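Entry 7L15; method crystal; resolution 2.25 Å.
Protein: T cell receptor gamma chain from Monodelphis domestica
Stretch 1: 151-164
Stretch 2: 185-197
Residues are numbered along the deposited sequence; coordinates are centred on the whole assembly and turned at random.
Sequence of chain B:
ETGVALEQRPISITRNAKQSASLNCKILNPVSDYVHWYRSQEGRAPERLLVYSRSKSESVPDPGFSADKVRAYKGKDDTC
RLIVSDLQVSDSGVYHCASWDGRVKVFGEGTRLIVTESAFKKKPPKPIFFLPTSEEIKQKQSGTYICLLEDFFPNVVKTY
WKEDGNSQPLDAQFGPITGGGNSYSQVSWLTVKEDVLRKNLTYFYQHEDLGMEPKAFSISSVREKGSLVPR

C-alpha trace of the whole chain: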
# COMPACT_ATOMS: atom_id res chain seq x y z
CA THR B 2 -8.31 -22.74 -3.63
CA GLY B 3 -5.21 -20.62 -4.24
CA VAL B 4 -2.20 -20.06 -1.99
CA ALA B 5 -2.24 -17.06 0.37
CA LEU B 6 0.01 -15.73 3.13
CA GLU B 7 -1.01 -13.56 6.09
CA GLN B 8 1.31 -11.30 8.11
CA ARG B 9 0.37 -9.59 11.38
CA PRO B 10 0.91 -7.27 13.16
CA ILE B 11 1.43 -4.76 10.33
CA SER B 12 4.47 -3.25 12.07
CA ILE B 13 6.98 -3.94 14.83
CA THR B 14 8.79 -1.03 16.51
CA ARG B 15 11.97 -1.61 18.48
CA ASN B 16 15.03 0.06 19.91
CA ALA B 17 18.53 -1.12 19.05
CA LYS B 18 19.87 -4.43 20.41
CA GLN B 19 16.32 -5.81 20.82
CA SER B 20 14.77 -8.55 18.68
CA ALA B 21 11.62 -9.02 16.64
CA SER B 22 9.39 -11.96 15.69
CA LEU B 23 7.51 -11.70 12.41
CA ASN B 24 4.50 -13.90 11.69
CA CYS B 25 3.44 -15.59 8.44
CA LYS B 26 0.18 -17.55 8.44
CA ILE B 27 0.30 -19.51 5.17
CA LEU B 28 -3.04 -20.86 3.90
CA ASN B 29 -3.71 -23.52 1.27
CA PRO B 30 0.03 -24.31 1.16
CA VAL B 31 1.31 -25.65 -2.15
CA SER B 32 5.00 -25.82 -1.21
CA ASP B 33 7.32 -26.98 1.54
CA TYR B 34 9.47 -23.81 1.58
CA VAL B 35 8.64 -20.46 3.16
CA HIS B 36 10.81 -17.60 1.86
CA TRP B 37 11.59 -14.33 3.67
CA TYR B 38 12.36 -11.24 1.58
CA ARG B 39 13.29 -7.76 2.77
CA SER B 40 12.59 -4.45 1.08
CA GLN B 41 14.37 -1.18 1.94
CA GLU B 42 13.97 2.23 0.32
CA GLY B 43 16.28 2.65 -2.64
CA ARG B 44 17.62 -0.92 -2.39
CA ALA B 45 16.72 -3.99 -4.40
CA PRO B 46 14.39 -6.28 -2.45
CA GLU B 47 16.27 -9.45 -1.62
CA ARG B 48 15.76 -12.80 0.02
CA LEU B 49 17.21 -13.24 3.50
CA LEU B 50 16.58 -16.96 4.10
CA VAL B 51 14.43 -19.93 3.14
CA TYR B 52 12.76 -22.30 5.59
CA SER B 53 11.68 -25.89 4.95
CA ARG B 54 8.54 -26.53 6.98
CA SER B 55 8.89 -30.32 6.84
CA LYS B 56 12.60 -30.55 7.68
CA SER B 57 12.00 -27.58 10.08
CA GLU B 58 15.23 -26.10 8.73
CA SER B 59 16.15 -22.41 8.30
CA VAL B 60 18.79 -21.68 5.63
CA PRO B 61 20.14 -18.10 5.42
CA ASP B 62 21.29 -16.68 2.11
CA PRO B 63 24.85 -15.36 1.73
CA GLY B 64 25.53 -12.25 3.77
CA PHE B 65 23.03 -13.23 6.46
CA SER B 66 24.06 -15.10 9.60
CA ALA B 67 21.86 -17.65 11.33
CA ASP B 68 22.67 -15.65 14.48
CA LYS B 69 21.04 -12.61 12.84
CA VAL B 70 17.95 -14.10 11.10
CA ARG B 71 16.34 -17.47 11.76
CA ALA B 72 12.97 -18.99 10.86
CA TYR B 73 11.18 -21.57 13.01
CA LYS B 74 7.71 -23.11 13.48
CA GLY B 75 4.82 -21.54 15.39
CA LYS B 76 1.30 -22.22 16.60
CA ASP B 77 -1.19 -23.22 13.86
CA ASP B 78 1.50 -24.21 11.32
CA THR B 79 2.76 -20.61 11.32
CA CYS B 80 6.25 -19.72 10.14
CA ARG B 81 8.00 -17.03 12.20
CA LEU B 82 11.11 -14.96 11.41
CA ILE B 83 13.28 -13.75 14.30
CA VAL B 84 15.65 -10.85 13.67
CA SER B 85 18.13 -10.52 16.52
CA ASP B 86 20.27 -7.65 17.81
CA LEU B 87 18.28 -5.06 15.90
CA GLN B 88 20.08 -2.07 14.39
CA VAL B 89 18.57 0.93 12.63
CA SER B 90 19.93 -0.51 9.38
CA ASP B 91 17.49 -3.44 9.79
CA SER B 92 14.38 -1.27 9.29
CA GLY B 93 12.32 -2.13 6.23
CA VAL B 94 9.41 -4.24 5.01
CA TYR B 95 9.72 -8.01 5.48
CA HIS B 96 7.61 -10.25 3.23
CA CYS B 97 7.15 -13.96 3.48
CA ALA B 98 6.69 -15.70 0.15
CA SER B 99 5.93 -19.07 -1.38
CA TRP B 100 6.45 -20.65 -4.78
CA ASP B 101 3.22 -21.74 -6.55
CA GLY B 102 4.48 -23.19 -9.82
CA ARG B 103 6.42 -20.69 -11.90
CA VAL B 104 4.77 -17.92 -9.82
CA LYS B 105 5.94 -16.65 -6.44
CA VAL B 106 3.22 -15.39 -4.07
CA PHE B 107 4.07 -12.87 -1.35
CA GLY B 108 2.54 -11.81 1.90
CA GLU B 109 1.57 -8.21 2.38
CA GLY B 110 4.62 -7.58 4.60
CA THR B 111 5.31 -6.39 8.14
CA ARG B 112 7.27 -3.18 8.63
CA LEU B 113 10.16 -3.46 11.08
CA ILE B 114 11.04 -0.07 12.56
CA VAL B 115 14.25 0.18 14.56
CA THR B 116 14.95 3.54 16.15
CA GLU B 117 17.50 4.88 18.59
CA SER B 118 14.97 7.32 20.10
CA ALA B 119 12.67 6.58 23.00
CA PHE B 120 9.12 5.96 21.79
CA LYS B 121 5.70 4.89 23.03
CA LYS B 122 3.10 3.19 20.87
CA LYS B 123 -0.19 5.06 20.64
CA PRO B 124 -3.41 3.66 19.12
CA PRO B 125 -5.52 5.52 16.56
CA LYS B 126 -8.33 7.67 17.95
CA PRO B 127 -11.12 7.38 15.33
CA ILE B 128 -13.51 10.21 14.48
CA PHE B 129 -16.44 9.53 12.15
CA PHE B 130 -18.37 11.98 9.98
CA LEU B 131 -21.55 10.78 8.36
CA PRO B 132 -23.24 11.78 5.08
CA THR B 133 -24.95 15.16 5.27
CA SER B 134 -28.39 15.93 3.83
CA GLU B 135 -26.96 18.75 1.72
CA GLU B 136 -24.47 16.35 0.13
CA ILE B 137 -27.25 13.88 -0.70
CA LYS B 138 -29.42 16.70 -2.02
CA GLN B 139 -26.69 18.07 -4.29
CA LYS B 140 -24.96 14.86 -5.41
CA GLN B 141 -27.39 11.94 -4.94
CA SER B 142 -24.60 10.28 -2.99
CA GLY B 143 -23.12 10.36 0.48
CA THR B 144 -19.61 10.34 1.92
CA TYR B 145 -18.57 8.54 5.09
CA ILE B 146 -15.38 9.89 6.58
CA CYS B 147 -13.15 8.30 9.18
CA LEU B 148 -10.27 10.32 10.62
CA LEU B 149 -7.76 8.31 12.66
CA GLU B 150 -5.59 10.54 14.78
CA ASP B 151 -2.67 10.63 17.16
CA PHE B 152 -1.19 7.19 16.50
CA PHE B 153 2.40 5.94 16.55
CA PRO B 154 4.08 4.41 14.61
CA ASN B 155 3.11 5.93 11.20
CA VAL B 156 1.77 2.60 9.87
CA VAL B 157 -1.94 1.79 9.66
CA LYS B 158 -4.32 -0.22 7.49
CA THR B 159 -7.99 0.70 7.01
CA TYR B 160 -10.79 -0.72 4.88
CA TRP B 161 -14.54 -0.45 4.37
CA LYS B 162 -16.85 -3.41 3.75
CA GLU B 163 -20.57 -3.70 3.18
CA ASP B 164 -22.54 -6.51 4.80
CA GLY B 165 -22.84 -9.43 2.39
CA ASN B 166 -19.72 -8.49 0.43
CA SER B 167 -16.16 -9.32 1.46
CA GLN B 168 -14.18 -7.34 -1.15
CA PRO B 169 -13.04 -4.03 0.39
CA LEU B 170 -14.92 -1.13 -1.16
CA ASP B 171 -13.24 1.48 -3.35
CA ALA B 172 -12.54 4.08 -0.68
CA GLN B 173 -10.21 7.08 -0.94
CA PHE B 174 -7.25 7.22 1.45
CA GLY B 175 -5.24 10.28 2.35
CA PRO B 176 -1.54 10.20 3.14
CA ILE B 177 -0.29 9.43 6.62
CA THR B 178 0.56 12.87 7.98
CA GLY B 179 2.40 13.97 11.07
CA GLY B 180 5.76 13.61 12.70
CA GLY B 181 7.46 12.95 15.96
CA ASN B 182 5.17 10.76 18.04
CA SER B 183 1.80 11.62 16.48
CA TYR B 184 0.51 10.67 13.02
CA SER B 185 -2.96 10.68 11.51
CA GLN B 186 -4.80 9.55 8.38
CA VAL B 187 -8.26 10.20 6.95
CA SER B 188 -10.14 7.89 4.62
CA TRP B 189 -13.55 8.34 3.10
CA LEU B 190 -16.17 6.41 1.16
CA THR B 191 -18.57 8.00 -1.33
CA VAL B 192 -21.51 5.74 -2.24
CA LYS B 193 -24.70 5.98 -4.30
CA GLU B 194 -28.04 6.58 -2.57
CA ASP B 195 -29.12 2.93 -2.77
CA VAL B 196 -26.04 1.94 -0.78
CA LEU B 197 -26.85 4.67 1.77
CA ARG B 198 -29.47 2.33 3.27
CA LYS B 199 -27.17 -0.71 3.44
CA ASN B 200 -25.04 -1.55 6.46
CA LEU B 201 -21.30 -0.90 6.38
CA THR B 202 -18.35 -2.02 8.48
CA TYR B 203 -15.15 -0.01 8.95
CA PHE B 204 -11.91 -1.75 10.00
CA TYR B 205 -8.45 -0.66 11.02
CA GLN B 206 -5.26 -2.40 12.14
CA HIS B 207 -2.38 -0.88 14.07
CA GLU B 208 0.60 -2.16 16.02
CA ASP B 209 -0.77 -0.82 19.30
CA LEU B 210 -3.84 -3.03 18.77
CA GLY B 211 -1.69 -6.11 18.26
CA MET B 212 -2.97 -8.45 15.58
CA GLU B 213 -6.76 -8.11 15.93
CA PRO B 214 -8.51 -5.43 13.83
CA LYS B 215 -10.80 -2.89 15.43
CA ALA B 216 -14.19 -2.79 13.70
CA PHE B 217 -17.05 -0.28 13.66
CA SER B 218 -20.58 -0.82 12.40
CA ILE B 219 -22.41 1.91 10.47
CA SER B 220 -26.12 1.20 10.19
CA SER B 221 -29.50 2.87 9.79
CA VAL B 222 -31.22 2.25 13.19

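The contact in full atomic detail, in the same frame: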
# COMPACT_ATOMS: atom_id res chain seq x y z
N ASP B 151 -3.57 10.71 16.01
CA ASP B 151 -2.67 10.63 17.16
C ASP B 151 -2.17 9.21 17.40
O ASP B 151 -2.12 8.75 18.54
CB ASP B 151 -3.33 11.19 18.41
CG ASP B 151 -2.33 11.56 19.47
OD1 ASP B 151 -1.25 12.04 19.08
OD2 ASP B 151 -2.60 11.37 20.68
N PHE B 152 -1.77 8.51 16.33
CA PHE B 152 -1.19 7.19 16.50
C PHE B 152 0.31 7.21 16.25
O PHE B 152 0.86 8.16 15.69
CB PHE B 152 -1.89 6.12 15.62
CG PHE B 152 -1.96 6.44 14.13
CD1 PHE B 152 -0.90 6.16 13.29
CD2 PHE B 152 -3.12 6.96 13.58
CE1 PHE B 152 -0.97 6.42 11.92
CE2 PHE B 152 -3.21 7.23 12.20
CZ PHE B 152 -2.14 6.97 11.38
N PHE B 153 0.98 6.16 16.75
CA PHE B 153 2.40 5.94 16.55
C PHE B 153 2.62 4.44 16.67
O PHE B 153 2.12 3.83 17.63
CB PHE B 153 3.27 6.67 17.57
CG PHE B 153 4.73 6.51 17.31
CD1 PHE B 153 5.41 5.38 17.74
CD2 PHE B 153 5.43 7.48 16.61
CE1 PHE B 153 6.75 5.24 17.46
CE2 PHE B 153 6.76 7.34 16.34
CZ PHE B 153 7.43 6.22 16.76
N PRO B 154 3.35 3.81 15.74
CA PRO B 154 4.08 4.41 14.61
C PRO B 154 3.19 4.86 13.44
O PRO B 154 1.98 4.69 13.51
CB PRO B 154 5.00 3.26 14.17
CG PRO B 154 4.17 2.04 14.43
CD PRO B 154 3.38 2.33 15.69
N ASN B 155 3.81 5.42 12.39
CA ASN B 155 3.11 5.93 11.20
C ASN B 155 2.71 4.84 10.22
O ASN B 155 2.89 4.99 9.01
CB ASN B 155 3.98 6.98 10.52
CG ASN B 155 5.31 6.42 10.02
OD1 ASN B 155 5.80 5.41 10.52
ND2 ASN B 155 5.91 7.09 9.03
N VAL B 156 2.19 3.72 10.71
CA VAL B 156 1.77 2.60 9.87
C VAL B 156 0.36 2.22 10.31
O VAL B 156 0.11 2.03 11.50
CB VAL B 156 2.72 1.39 10.01
CG1 VAL B 156 2.26 0.26 9.11
CG2 VAL B 156 4.15 1.77 9.68
N VAL B 157 -0.56 2.11 9.35
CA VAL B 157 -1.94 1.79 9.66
C VAL B 157 -2.58 1.25 8.40
O VAL B 157 -2.16 1.57 7.28
CB VAL B 157 -2.68 3.03 10.23
CG1 VAL B 157 -2.92 4.05 9.12
CG2 VAL B 157 -4.01 2.64 10.92
N LYS B 158 -3.59 0.40 8.58
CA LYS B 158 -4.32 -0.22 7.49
C LYS B 158 -5.81 -0.08 7.79
O LYS B 158 -6.24 -0.39 8.90
CB LYS B 158 -3.92 -1.70 7.35
CG LYS B 158 -4.70 -2.50 6.32
CD LYS B 158 -4.14 -3.92 6.19
CE LYS B 158 -4.89 -4.75 5.13
NZ LYS B 158 -4.45 -6.19 5.15
N THR B 159 -6.57 0.44 6.83
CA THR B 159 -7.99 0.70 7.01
C THR B 159 -8.74 0.21 5.78
O THR B 159 -8.21 0.24 4.67
CB THR B 159 -8.29 2.20 7.21
OG1 THR B 159 -8.02 2.90 6.00
CG2 THR B 159 -7.43 2.79 8.31
N TYR B 160 -9.97 -0.26 5.99
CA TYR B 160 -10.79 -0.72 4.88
C TYR B 160 -12.27 -0.66 5.26
O TYR B 160 -12.63 -0.73 6.44
CB TYR B 160 -10.38 -2.14 4.41
CG TYR B 160 -10.00 -3.15 5.50
CD1 TYR B 160 -8.80 -3.03 6.20
CD2 TYR B 160 -10.82 -4.23 5.80
CE1 TYR B 160 -8.44 -3.93 7.19
CE2 TYR B 160 -10.45 -5.17 6.80
CZ TYR B 160 -9.26 -5.00 7.48
OH TYR B 160 -8.85 -5.88 8.48
N TRP B 161 -13.10 -0.51 4.24
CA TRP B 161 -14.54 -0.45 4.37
C TRP B 161 -15.14 -1.67 3.68
O TRP B 161 -14.75 -2.01 2.57
CB TRP B 161 -15.10 0.82 3.73
CG TRP B 161 -14.45 2.08 4.21
CD1 TRP B 161 -13.17 2.50 3.98
CD2 TRP B 161 -15.07 3.11 5.00
NE1 TRP B 161 -12.95 3.72 4.58
CE2 TRP B 161 -14.10 4.11 5.21
CE3 TRP B 161 -16.35 3.27 5.55
CZ2 TRP B 161 -14.36 5.27 5.95
CZ3 TRP B 161 -16.61 4.43 6.30
CH2 TRP B 161 -15.62 5.41 6.49
N LYS B 162 -16.10 -2.32 4.34
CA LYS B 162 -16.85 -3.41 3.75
C LYS B 162 -18.34 -3.15 3.90
O LYS B 162 -18.77 -2.46 4.84
CB LYS B 162 -16.52 -4.75 4.39
CG LYS B 162 -15.08 -5.20 4.25
CD LYS B 162 -14.94 -6.65 4.70
CE LYS B 162 -13.51 -7.12 4.58
NZ LYS B 162 -12.94 -6.61 3.31
N GLU B 163 -19.13 -3.69 2.99
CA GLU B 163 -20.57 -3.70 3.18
C GLU B 163 -21.01 -5.11 3.54
O GLU B 163 -20.41 -6.09 3.10
CB GLU B 163 -21.33 -3.20 1.95
CG GLU B 163 -21.14 -4.03 0.71
CD GLU B 163 -21.83 -3.40 -0.48
OE1 GLU B 163 -21.25 -3.41 -1.59
OE2 GLU B 163 -22.95 -2.88 -0.29
N ASP B 164 -22.05 -5.20 4.37
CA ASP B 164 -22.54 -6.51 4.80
C ASP B 164 -22.99 -7.31 3.59
O ASP B 164 -23.71 -6.81 2.72
CB ASP B 164 -23.69 -6.35 5.79
CG ASP B 164 -23.29 -5.56 7.03
OD1 ASP B 164 -22.17 -5.00 7.05
OD2 ASP B 164 -24.10 -5.51 7.98
N SER B 185 -1.54 10.84 11.75
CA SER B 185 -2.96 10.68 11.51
C SER B 185 -3.21 10.34 10.04
O SER B 185 -2.34 10.51 9.19
CB SER B 185 -3.73 11.94 11.91
OG SER B 185 -3.34 13.01 11.09
N GLN B 186 -4.42 9.85 9.75
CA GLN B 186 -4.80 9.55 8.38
C GLN B 186 -6.31 9.59 8.28
O GLN B 186 -7.01 9.08 9.16
CB GLN B 186 -4.31 8.18 7.92
CG GLN B 186 -4.67 7.89 6.48
CD GLN B 186 -4.29 6.49 6.04
OE1 GLN B 186 -4.64 5.51 6.70
NE2 GLN B 186 -3.58 6.38 4.92
N VAL B 187 -6.82 10.19 7.21
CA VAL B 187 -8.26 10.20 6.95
C VAL B 187 -8.54 9.30 5.76
O VAL B 187 -7.76 9.25 4.81
CB VAL B 187 -8.78 11.64 6.72
CG1 VAL B 187 -8.30 12.18 5.43
CG2 VAL B 187 -10.28 11.66 6.74
N SER B 188 -9.63 8.54 5.82
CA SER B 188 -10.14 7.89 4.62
C SER B 188 -11.63 8.17 4.50
O SER B 188 -12.30 8.53 5.47
CB SER B 188 -9.93 6.37 4.64
OG SER B 188 -10.87 5.76 5.48
N TRP B 189 -12.15 8.00 3.29
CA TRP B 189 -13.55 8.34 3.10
C TRP B 189 -14.16 7.52 1.97
O TRP B 189 -13.47 7.09 1.04
CB TRP B 189 -13.72 9.84 2.85
CG TRP B 189 -13.10 10.43 1.60
CD1 TRP B 189 -13.75 10.75 0.44
CD2 TRP B 189 -11.74 10.85 1.42
NE1 TRP B 189 -12.87 11.31 -0.46
CE2 TRP B 189 -11.64 11.40 0.12
CE3 TRP B 189 -10.59 10.82 2.23
CZ2 TRP B 189 -10.43 11.91 -0.39
CZ3 TRP B 189 -9.40 11.32 1.72
CH2 TRP B 189 -9.33 11.86 0.42
N LEU B 190 -15.46 7.31 2.06
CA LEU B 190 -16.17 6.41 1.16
C LEU B 190 -17.42 7.11 0.65
O LEU B 190 -18.35 7.40 1.41
CB LEU B 190 -16.53 5.11 1.87
CG LEU B 190 -17.43 4.11 1.13
CD1 LEU B 190 -16.65 3.39 0.05
CD2 LEU B 190 -18.08 3.13 2.10
N THR B 191 -17.43 7.40 -0.65
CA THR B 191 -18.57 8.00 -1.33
C THR B 191 -19.36 6.89 -2.01
O THR B 191 -18.80 6.13 -2.80
CB THR B 191 -18.07 9.03 -2.34
OG1 THR B 191 -17.26 10.00 -1.65
CG2 THR B 191 -19.23 9.70 -3.03
N VAL B 192 -20.66 6.80 -1.71
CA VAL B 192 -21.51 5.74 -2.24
C VAL B 192 -22.80 6.32 -2.78
O VAL B 192 -23.27 7.37 -2.32
CB VAL B 192 -21.83 4.67 -1.18
CG1 VAL B 192 -20.55 4.08 -0.61
CG2 VAL B 192 -22.71 5.25 -0.09
N LYS B 193 -23.41 5.61 -3.74
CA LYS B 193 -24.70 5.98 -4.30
C LYS B 193 -25.83 5.79 -3.28
O LYS B 193 -25.71 5.03 -2.31
CB LYS B 193 -25.02 5.16 -5.54
CG LYS B 193 -24.05 5.34 -6.68
CD LYS B 193 -24.51 4.53 -7.90
CE LYS B 193 -23.52 4.63 -9.04
NZ LYS B 193 -22.11 4.60 -8.50
N GLU B 194 -26.94 6.48 -3.53
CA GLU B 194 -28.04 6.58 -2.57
C GLU B 194 -28.58 5.21 -2.16
O GLU B 194 -28.93 5.00 -0.99
CB GLU B 194 -29.16 7.43 -3.15
CG GLU B 194 -29.64 8.56 -2.26
CD GLU B 194 -30.29 9.69 -3.04
OE1 GLU B 194 -30.24 9.67 -4.29
OE2 GLU B 194 -30.84 10.61 -2.41
N ASP B 195 -28.66 4.27 -3.11
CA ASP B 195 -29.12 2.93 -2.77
C ASP B 195 -28.26 2.33 -1.67
O ASP B 195 -28.78 1.73 -0.72
CB ASP B 195 -29.09 2.02 -4.00
CG ASP B 195 -29.44 2.75 -5.27
OD1 ASP B 195 -28.67 3.65 -5.67
OD2 ASP B 195 -30.49 2.40 -5.86
N VAL B 196 -26.94 2.49 -1.78
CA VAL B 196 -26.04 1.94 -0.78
C VAL B 196 -26.09 2.71 0.53
O VAL B 196 -25.56 2.24 1.54
CB VAL B 196 -24.61 1.90 -1.36
CG1 VAL B 196 -23.76 0.88 -0.60
CG2 VAL B 196 -24.65 1.58 -2.85
N LEU B 197 -26.73 3.89 0.54
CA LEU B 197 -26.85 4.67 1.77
C LEU B 197 -27.76 4.00 2.79
O LEU B 197 -27.68 4.32 3.98
CB LEU B 197 -27.35 6.08 1.47
CG LEU B 197 -26.27 7.02 0.92
CD1 LEU B 197 -26.81 8.41 0.72
CD2 LEU B 197 -25.07 7.06 1.85

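Strands 158-163 and 185-193 of the T cell receptor gamma chain run in nearly the same direction, 19° apart, and their axes approach no closer than 8.5 Å. At that spacing no backbone hydrogen bonds join them; side chains fill the gap, and 472 Å² is buried in all. Alternation along each strand sends Thr-159, Trp-161 and Glu-163 toward the partner, as it does Gln-186, Ser-188 and Leu-190, while Lys-158, Tyr-160 and Lys-162 point away.

Trp-161 covers the most surface. Its indole NE1 donates a hydrogen bond to Ser-188 OG (3.0 Å, N-H...O angle 147°), which satisfies a buried polar group at the ring edge. Over one face lies Leu-190, whose CB sits 4.1 Å from the centroid of the six-membered ring, 16° off its normal, a CH-pi contact; Leu-190 CD2 adds apolar packing against Trp-161 CE3 at 3.9 Å.

Gln-186, extended with chi1 and chi2 both t, reaches across so that its OE1 lies 3.3 Å from Val-157 CG1, a van der Waals contact, while its NE2 is hydrogen-bonded elsewhere in the structure. Near the start of the contact, the Phe-152 ring packs on backbone: its CE2 is 3.5 Å from Ser-185 CA, and Ser-185 N lies over one face. At the far end, Glu-163 OE2 meets Val-196 CG1 at 3.9 Å.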